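Local coordinates for long form salivary protein D7L1 (Anopheles stephensi, PDB 3NHI), which binds and sequesters cysteinyl leukotrienes and thromboxane A2 analogues, blunting the host response while female mosquitoes take a blood meal, at residues K149-A157 against F258-Y268; G166-N174 against S183-I193. One frame throughout, in Å; residues are numbered along the deposited sequence.

Interaction 1 (K149-A157 against F258-Y268); sequences KQKGESFHA and FDFHELRSADY. With EAH ((5S,7E,9E,11Z,14Z)-5-hydroxyicosa-7,9,11,14-tetraenoic acid), chain B.
The N-cap of helix 155-163 and the type II turn Q150-E153 before it dock on the C-terminal end of helix 251-266, S154 lying against A266. S154 OG both accepts and donates: it takes the bond from A157 N, 3.0 Å away, as the helix cap, and gives one to E262 OE2 at 2.8 Å on the anti lone pair of that carboxylate. E262 OE2 also bonds T293 and OE1 pairs with R176, so the buried carboxylate has several partners, which probably offset its charge. S265 OG, placed between its backbone N and carbonyl carbon, accepts from F155 N (2.9 Å, 161° at the hydrogen) and donates to E262 O. Within the turn, G152 N donates to A266 O at 2.8 Å, in the carbonyl plane. K149 swings its CG anti to the backbone N (chi1 -176°) and then curls back, which lets NZ donate to S265 O at 2.8 Å as well as to E153 O and Q150 O; three carbonyls thus grip one buried ammonium. Its CD sits over the centre of the F155 ring, whose edge atom CE2 meets Y268 OH, a hydroxyl bonded to E9. At the other end the H156 ring lies with one face on E262 CB in a CH-pi contact, and its NE2 edge points at the face of F258 in a T-shaped pair, ring centroids 4.6 Å apart and planes at 68°. K151 leads away from the helix, and its NZ reaches EAH O1 at 2.9 Å and, more weakly, O2. The arrangement is a serine-capped helix start secured to the end of another helix in an all-helical protein of the odorant-binding family, with the adjoining turn carrying a lysine of the leukotriene and thromboxane site.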
# COMPACT_ATOMS: atom_id res chain seq x y z
N LYS A 149 -1.35 -10.31 4.75
CA LYS A 149 -0.21 -10.57 3.85
C LYS A 149 1.10 -10.16 4.54
O LYS A 149 1.23 -9.05 5.03
CB LYS A 149 -0.37 -9.82 2.52
CG LYS A 149 0.74 -10.15 1.52
CD LYS A 149 0.98 -9.03 0.51
CE LYS A 149 1.79 -7.90 1.09
NZ LYS A 149 3.25 -8.23 1.15
N GLN A 150 2.05 -11.09 4.55
CA GLN A 150 3.30 -10.87 5.27
C GLN A 150 4.31 -10.14 4.40
O GLN A 150 4.19 -10.11 3.16
CB GLN A 150 3.86 -12.22 5.73
CG GLN A 150 2.82 -13.13 6.41
CD GLN A 150 2.59 -12.80 7.88
OE1 GLN A 150 3.52 -12.85 8.68
NE2 GLN A 150 1.33 -12.51 8.24
N LYS A 151 5.31 -9.55 5.03
CA LYS A 151 6.45 -9.02 4.28
C LYS A 151 7.15 -10.21 3.63
O LYS A 151 7.32 -11.26 4.26
CB LYS A 151 7.42 -8.30 5.20
CG LYS A 151 6.83 -7.07 5.87
CD LYS A 151 7.70 -6.55 7.01
CE LYS A 151 8.85 -5.71 6.49
NZ LYS A 151 9.65 -5.12 7.61
N GLY A 152 7.55 -10.04 2.38
CA GLY A 152 8.24 -11.08 1.62
C GLY A 152 7.29 -11.97 0.83
O GLY A 152 7.73 -12.81 0.06
N GLU A 153 5.99 -11.77 1.03
CA GLU A 153 4.96 -12.57 0.37
C GLU A 153 4.26 -11.66 -0.63
O GLU A 153 3.79 -10.58 -0.25
CB GLU A 153 3.94 -13.08 1.41
CG GLU A 153 2.77 -13.86 0.85
CD GLU A 153 1.78 -14.29 1.93
OE1 GLU A 153 1.68 -13.61 2.98
OE2 GLU A 153 1.08 -15.30 1.73
N SER A 154 4.16 -12.07 -1.89
CA SER A 154 3.47 -11.21 -2.87
C SER A 154 1.97 -11.30 -2.66
O SER A 154 1.46 -12.30 -2.13
CB SER A 154 3.82 -11.60 -4.31
OG SER A 154 3.32 -12.88 -4.65
N PHE A 155 1.24 -10.27 -3.09
CA PHE A 155 -0.20 -10.39 -3.07
C PHE A 155 -0.69 -11.54 -3.93
O PHE A 155 -1.64 -12.23 -3.56
CB PHE A 155 -0.93 -9.08 -3.40
CG PHE A 155 -1.45 -8.38 -2.18
CD1 PHE A 155 -2.46 -8.97 -1.42
CD2 PHE A 155 -0.91 -7.15 -1.75
CE1 PHE A 155 -2.92 -8.37 -0.24
CE2 PHE A 155 -1.38 -6.54 -0.58
CZ PHE A 155 -2.39 -7.15 0.17
N HIS A 156 -0.01 -11.79 -5.05
CA HIS A 156 -0.43 -12.89 -5.92
C HIS A 156 -0.34 -14.23 -5.18
O HIS A 156 -1.24 -15.05 -5.30
CB HIS A 156 0.38 -12.92 -7.21
CG HIS A 156 0.33 -11.63 -7.98
ND1 HIS A 156 0.74 -10.43 -7.45
CD2 HIS A 156 -0.04 -11.37 -9.26
CE1 HIS A 156 0.60 -9.48 -8.36
NE2 HIS A 156 0.13 -10.03 -9.47
N ALA A 157 0.72 -14.44 -4.41
CA ALA A 157 0.87 -15.68 -3.65
C ALA A 157 -0.11 -15.77 -2.48
O ALA A 157 -0.70 -16.83 -2.24
CB ALA A 157 2.29 -15.85 -3.17
N PHE A 258 2.30 -6.07 -14.38
CA PHE A 258 1.67 -6.84 -13.31
C PHE A 258 2.70 -7.71 -12.60
O PHE A 258 2.67 -7.84 -11.36
CB PHE A 258 0.57 -7.68 -13.94
CG PHE A 258 -0.52 -8.17 -13.01
CD1 PHE A 258 -1.31 -7.31 -12.25
CD2 PHE A 258 -0.81 -9.52 -13.02
CE1 PHE A 258 -2.36 -7.82 -11.45
CE2 PHE A 258 -1.85 -10.04 -12.25
CZ PHE A 258 -2.64 -9.19 -11.47
N ASP A 259 3.63 -8.30 -13.35
CA ASP A 259 4.72 -9.09 -12.77
C ASP A 259 5.63 -8.21 -11.92
O ASP A 259 6.04 -8.60 -10.83
CB ASP A 259 5.57 -9.78 -13.85
CG ASP A 259 4.83 -10.86 -14.62
OD1 ASP A 259 3.74 -11.30 -14.19
OD2 ASP A 259 5.37 -11.31 -15.65
N PHE A 260 5.93 -7.00 -12.40
CA PHE A 260 6.77 -6.08 -11.61
C PHE A 260 6.05 -5.71 -10.32
O PHE A 260 6.67 -5.68 -9.25
CB PHE A 260 7.15 -4.84 -12.42
CG PHE A 260 8.14 -3.93 -11.74
CD1 PHE A 260 9.21 -4.45 -11.01
CD2 PHE A 260 8.02 -2.56 -11.87
CE1 PHE A 260 10.15 -3.60 -10.41
CE2 PHE A 260 8.95 -1.70 -11.28
CZ PHE A 260 10.02 -2.22 -10.56
N HIS A 261 4.74 -5.46 -10.40
CA HIS A 261 4.00 -5.18 -9.18
C HIS A 261 3.92 -6.41 -8.27
O HIS A 261 3.95 -6.26 -7.04
CB HIS A 261 2.62 -4.58 -9.45
CG HIS A 261 2.10 -3.72 -8.32
ND1 HIS A 261 1.11 -2.79 -8.51
CD2 HIS A 261 2.46 -3.63 -7.02
CE1 HIS A 261 0.85 -2.18 -7.36
NE2 HIS A 261 1.67 -2.67 -6.44
N GLU A 262 3.88 -7.62 -8.83
CA GLU A 262 3.99 -8.78 -7.95
C GLU A 262 5.25 -8.70 -7.07
O GLU A 262 5.17 -8.84 -5.84
CB GLU A 262 3.94 -10.12 -8.68
CG GLU A 262 4.00 -11.23 -7.64
CD GLU A 262 3.90 -12.64 -8.15
OE1 GLU A 262 3.92 -12.87 -9.38
OE2 GLU A 262 3.83 -13.54 -7.29
N LEU A 263 6.39 -8.45 -7.71
CA LEU A 263 7.64 -8.29 -6.97
C LEU A 263 7.55 -7.20 -5.91
O LEU A 263 7.90 -7.41 -4.75
CB LEU A 263 8.79 -8.01 -7.94
CG LEU A 263 10.14 -7.65 -7.31
CD1 LEU A 263 10.64 -8.73 -6.33
CD2 LEU A 263 11.12 -7.41 -8.43
N ARG A 264 7.07 -6.03 -6.33
CA ARG A 264 6.96 -4.89 -5.43
C ARG A 264 5.99 -5.16 -4.28
O ARG A 264 6.17 -4.64 -3.18
CB ARG A 264 6.56 -3.64 -6.22
CG ARG A 264 7.67 -3.17 -7.13
CD ARG A 264 7.41 -1.84 -7.78
NE ARG A 264 6.36 -1.89 -8.78
CZ ARG A 264 5.13 -1.40 -8.66
NH1 ARG A 264 4.72 -0.81 -7.55
NH2 ARG A 264 4.29 -1.51 -9.66
N SER A 265 4.97 -5.99 -4.53
CA SER A 265 3.99 -6.30 -3.50
C SER A 265 4.55 -7.28 -2.47
O SER A 265 3.99 -7.40 -1.39
CB SER A 265 2.70 -6.85 -4.11
OG SER A 265 2.79 -8.23 -4.45
N ALA A 266 5.63 -7.98 -2.83
CA ALA A 266 6.33 -8.85 -1.88
C ALA A 266 7.33 -8.06 -1.04
O ALA A 266 7.51 -8.35 0.14
CB ALA A 266 7.03 -10.00 -2.61
N ASP A 267 7.95 -7.04 -1.64
CA ASP A 267 8.98 -6.26 -0.98
C ASP A 267 8.59 -4.79 -1.04
O ASP A 267 8.90 -4.09 -2.01
CB ASP A 267 10.32 -6.51 -1.68
CG ASP A 267 11.48 -5.75 -1.07
OD1 ASP A 267 11.31 -5.03 -0.06
OD2 ASP A 267 12.59 -5.88 -1.63
N TYR A 268 7.92 -4.31 0.01
CA TYR A 268 7.44 -2.93 0.03
C TYR A 268 8.57 -1.89 0.02
O TYR A 268 8.33 -0.72 -0.29
CB TYR A 268 6.50 -2.71 1.22
CG TYR A 268 5.06 -3.17 1.01
CD1 TYR A 268 4.71 -4.03 -0.04
CD2 TYR A 268 4.05 -2.75 1.88
CE1 TYR A 268 3.40 -4.44 -0.22
CE2 TYR A 268 2.73 -3.18 1.72
CZ TYR A 268 2.41 -4.01 0.66
OH TYR A 268 1.11 -4.45 0.45
O1 EAH B . 7.78 -3.73 9.27
C1 EAH B . 8.11 -2.52 9.24
O2 EAH B . 9.04 -2.09 8.51
C2 EAH B . 7.34 -1.54 10.10
C3 EAH B . 8.08 -0.20 10.22
C4 EAH B . 7.60 0.79 9.17
C5 EAH B . 8.37 2.09 9.28
O3 EAH B . 7.98 2.73 10.38
C6 EAH B . 8.10 2.97 8.05
C7 EAH B . 8.74 4.34 8.21
C8 EAH B . 7.67 5.39 8.43
C9 EAH B . 8.29 6.66 8.80
C10 EAH B . 7.38 7.54 9.17
C11 EAH B . 8.05 8.79 9.53
C12 EAH B . 7.42 9.86 10.03
C13 EAH B . 5.93 9.91 10.27
C14 EAH B . 5.29 10.55 9.06
C15 EAH B . 4.31 11.46 9.11
C16 EAH B . 3.70 11.95 10.40
C17 EAH B . 2.38 11.23 10.63
C18 EAH B . 2.58 10.02 11.53
C19 EAH B . 1.25 9.57 12.11
C20 EAH B . 1.43 8.31 12.94

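Interaction 2 (G166-N174 against S183-I193)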
# COMPACT_ATOMS: atom_id res chain seq x y z
N GLY A 166 -9.20 -25.64 -1.45
CA GLY A 166 -9.99 -26.87 -1.41
C GLY A 166 -9.27 -28.03 -2.06
O GLY A 166 -8.04 -28.10 -2.06
N ASN A 167 -10.05 -28.95 -2.64
CA ASN A 167 -9.49 -30.12 -3.30
C ASN A 167 -8.87 -29.82 -4.67
O ASN A 167 -7.91 -30.47 -5.08
CB ASN A 167 -10.54 -31.23 -3.43
CG ASN A 167 -10.77 -31.98 -2.12
OD1 ASN A 167 -10.08 -31.76 -1.12
ND2 ASN A 167 -11.75 -32.87 -2.13
N LYS A 168 -9.42 -28.82 -5.37
CA LYS A 168 -8.95 -28.46 -6.71
C LYS A 168 -7.54 -27.87 -6.68
O LYS A 168 -7.24 -26.98 -5.90
CB LYS A 168 -9.92 -27.49 -7.40
CG LYS A 168 -9.78 -27.48 -8.92
CD LYS A 168 -10.74 -26.51 -9.59
CE LYS A 168 -10.80 -26.74 -11.10
NZ LYS A 168 -11.37 -25.58 -11.86
N GLN A 169 -6.69 -28.41 -7.54
CA GLN A 169 -5.33 -27.93 -7.72
C GLN A 169 -5.33 -26.48 -8.20
O GLN A 169 -6.16 -26.09 -9.03
CB GLN A 169 -4.61 -28.82 -8.74
CG GLN A 169 -3.11 -28.65 -8.83
CD GLN A 169 -2.48 -29.65 -9.77
OE1 GLN A 169 -1.69 -30.51 -9.35
NE2 GLN A 169 -2.83 -29.57 -11.06
N SER A 170 -4.42 -25.68 -7.66
CA SER A 170 -4.25 -24.31 -8.15
C SER A 170 -3.90 -24.29 -9.63
O SER A 170 -3.12 -25.11 -10.12
CB SER A 170 -3.16 -23.59 -7.36
OG SER A 170 -2.89 -22.33 -7.95
N GLU A 171 -4.49 -23.33 -10.33
CA GLU A 171 -4.17 -23.10 -11.74
C GLU A 171 -2.73 -22.60 -11.89
O GLU A 171 -2.18 -22.63 -12.98
CB GLU A 171 -5.15 -22.10 -12.36
CG GLU A 171 -6.56 -22.68 -12.48
CD GLU A 171 -7.59 -21.70 -12.98
OE1 GLU A 171 -8.79 -22.00 -12.82
OE2 GLU A 171 -7.23 -20.64 -13.54
N TRP A 172 -2.14 -22.16 -10.78
CA TRP A 172 -0.80 -21.61 -10.79
C TRP A 172 0.21 -22.53 -10.09
O TRP A 172 1.31 -22.10 -9.74
CB TRP A 172 -0.81 -20.22 -10.12
CG TRP A 172 -1.74 -19.22 -10.77
CD1 TRP A 172 -2.29 -19.28 -12.02
CD2 TRP A 172 -2.18 -17.99 -10.19
NE1 TRP A 172 -3.07 -18.17 -12.25
CE2 TRP A 172 -3.02 -17.36 -11.14
CE3 TRP A 172 -1.96 -17.36 -8.96
CZ2 TRP A 172 -3.64 -16.12 -10.89
CZ3 TRP A 172 -2.58 -16.14 -8.71
CH2 TRP A 172 -3.40 -15.54 -9.67
N LYS A 173 -0.16 -23.80 -9.95
CA LYS A 173 0.68 -24.80 -9.27
C LYS A 173 2.12 -24.89 -9.77
O LYS A 173 3.05 -25.01 -8.97
CB LYS A 173 0.01 -26.19 -9.31
CG LYS A 173 0.79 -27.30 -8.59
CD LYS A 173 0.78 -27.11 -7.07
CE LYS A 173 1.40 -28.30 -6.34
NZ LYS A 173 0.46 -29.46 -6.27
N ASN A 174 2.31 -24.85 -11.08
CA ASN A 174 3.65 -24.87 -11.67
C ASN A 174 4.28 -23.47 -11.83
O ASN A 174 5.38 -23.33 -12.37
CB ASN A 174 3.64 -25.62 -13.00
CG ASN A 174 3.31 -27.10 -12.84
OD1 ASN A 174 3.65 -27.73 -11.84
ND2 ASN A 174 2.64 -27.67 -13.84
N SER A 183 -12.66 -19.37 -14.04
CA SER A 183 -13.04 -20.22 -12.90
C SER A 183 -13.37 -19.34 -11.69
O SER A 183 -12.85 -18.22 -11.58
CB SER A 183 -11.93 -21.19 -12.54
OG SER A 183 -10.82 -20.51 -11.99
N PRO A 184 -14.24 -19.82 -10.78
CA PRO A 184 -14.54 -19.02 -9.59
C PRO A 184 -13.29 -18.74 -8.77
O PRO A 184 -13.17 -17.66 -8.19
CB PRO A 184 -15.52 -19.90 -8.79
CG PRO A 184 -15.48 -21.25 -9.44
CD PRO A 184 -15.05 -21.05 -10.85
N GLU A 185 -12.35 -19.67 -8.76
CA GLU A 185 -11.11 -19.49 -8.00
C GLU A 185 -10.23 -18.40 -8.62
O GLU A 185 -9.66 -17.57 -7.91
CB GLU A 185 -10.34 -20.81 -7.89
CG GLU A 185 -11.05 -21.93 -7.10
CD GLU A 185 -11.99 -22.76 -7.95
OE1 GLU A 185 -12.12 -22.52 -9.17
OE2 GLU A 185 -12.61 -23.68 -7.37
N LEU A 186 -10.10 -18.41 -9.94
CA LEU A 186 -9.32 -17.38 -10.61
C LEU A 186 -9.94 -16.00 -10.41
O LEU A 186 -9.23 -15.02 -10.15
CB LEU A 186 -9.14 -17.70 -12.10
CG LEU A 186 -8.27 -16.72 -12.90
CD1 LEU A 186 -6.84 -16.63 -12.35
CD2 LEU A 186 -8.25 -17.16 -14.35
N LYS A 187 -11.26 -15.91 -10.53
CA LYS A 187 -11.94 -14.64 -10.30
C LYS A 187 -11.68 -14.13 -8.88
O LYS A 187 -11.43 -12.94 -8.69
CB LYS A 187 -13.44 -14.75 -10.58
CG LYS A 187 -13.75 -15.06 -12.03
CD LYS A 187 -15.25 -15.17 -12.27
CE LYS A 187 -15.55 -15.40 -13.74
NZ LYS A 187 -16.98 -15.81 -13.93
N ASP A 188 -11.74 -15.03 -7.90
CA ASP A 188 -11.47 -14.66 -6.53
C ASP A 188 -10.02 -14.19 -6.34
O ASP A 188 -9.78 -13.13 -5.74
CB ASP A 188 -11.77 -15.81 -5.57
CG ASP A 188 -11.57 -15.40 -4.13
OD1 ASP A 188 -12.42 -14.66 -3.60
OD2 ASP A 188 -10.55 -15.79 -3.54
N ALA A 189 -9.07 -14.97 -6.85
CA ALA A 189 -7.67 -14.60 -6.75
C ALA A 189 -7.43 -13.21 -7.34
O ALA A 189 -6.75 -12.38 -6.73
CB ALA A 189 -6.79 -15.63 -7.44
N ILE A 190 -8.00 -12.96 -8.52
CA ILE A 190 -7.78 -11.69 -9.20
C ILE A 190 -8.42 -10.51 -8.45
O ILE A 190 -7.83 -9.42 -8.40
CB ILE A 190 -8.20 -11.78 -10.70
CG1 ILE A 190 -7.29 -12.75 -11.48
CG2 ILE A 190 -8.16 -10.40 -11.37
CD1 ILE A 190 -5.78 -12.41 -11.47
N ASP A 191 -9.59 -10.72 -7.86
CA ASP A 191 -10.19 -9.68 -7.03
C ASP A 191 -9.28 -9.35 -5.84
O ASP A 191 -9.02 -8.17 -5.54
CB ASP A 191 -11.58 -10.09 -6.55
CG ASP A 191 -12.22 -9.02 -5.70
OD1 ASP A 191 -12.36 -9.24 -4.49
OD2 ASP A 191 -12.56 -7.95 -6.24
N CYS A 192 -8.77 -10.39 -5.19
CA CYS A 192 -7.90 -10.23 -4.04
C CYS A 192 -6.62 -9.49 -4.46
O CYS A 192 -6.12 -8.61 -3.74
CB CYS A 192 -7.62 -11.62 -3.45
SG CYS A 192 -6.40 -11.71 -2.13
N ILE A 193 -6.09 -9.83 -5.62
CA ILE A 193 -4.87 -9.18 -6.10
C ILE A 193 -5.12 -7.73 -6.47
O ILE A 193 -4.35 -6.84 -6.09
CB ILE A 193 -4.26 -9.96 -7.28
CG1 ILE A 193 -3.76 -11.33 -6.80
CG2 ILE A 193 -3.11 -9.18 -7.90
CD1 ILE A 193 -3.53 -12.33 -7.92
O HOH W 1 -9.58 -23.56 -10.63
O HOH W 2 -13.34 -24.54 -10.36
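Segment 166-174 is irregular, with a type I turn from S170 to K173, and it passes the first three turns of helix 184-196 with E171 and L186 closest, their CA atoms 7.8 Å apart. E171 reaches the start of this helix: its OE1 accepts from S183 OG at 2.7 Å, on the syn side but 33° out of the carboxylate plane. The same S183 OG accepts from L186 N at 3.0 Å as the N-cap, so the loop carboxylate holds the capping hydroxyl and its negative charge probably suits the positive end of the helix dipole. The other oxygen, E171 OE2, bonds T181 and rests against L186 CD2. Beside this pair K168, an extended chain, approaches E185 at about a right angle; K168 NZ stays 4.1 Å from E185 OE1, beyond a salt bridge, and two waters span the gap. Water 1 accepts from K168 NZ and donates to both E171 OE1 and E185 OE1, while water 2 joins K168 NZ to E185 OE1 at 2.6 Å from the latter. W172 carries the apolar half. With CG anti to the carbonyl carbon (chi1 -58°), its indole runs toward the helix and ends among L186, A189 and I193: CZ2 meets L186 CD1 at 3.6 Å, and CH2 meets I193 CD1 at 3.7 Å at the ring edge. S170 OG accepts from W172 N in an ST turn and also bonds E160, which probably steadies the backbone from which the indole springs. The indole packs beside E160 of helix 155-163 and W164 just after it, C192 is disulfide-bonded to C159, and L186 and I190 touch Y239 and Y242, so helix 184-196 packs against both helix 155-163 and helix 238-246, with the loop reaching from its N-cap to I193.

In the fold
Interactions 1 and 2 have centres about 17 Å apart, on the same side of the chain's centre. In sequence, 149-157 comes first, then both segments of interaction 2, and 258-268 last, so the shorter connection falls wholly between the partners of the longer one. Helices 155-163 and 184-196 follow one another in the chain and join the two contacts: I193 CG2 packs on F258 CZ at 3.6 Å and on H156 NE2, and W172 CZ3 lies by H156 O. The two contacts therefore touch through I193 and W172. Interaction 1 adjoins the eicosanoid pocket through K151, whereas interaction 2, about 23 Å from the chain's centre, lies away from the annotated sites.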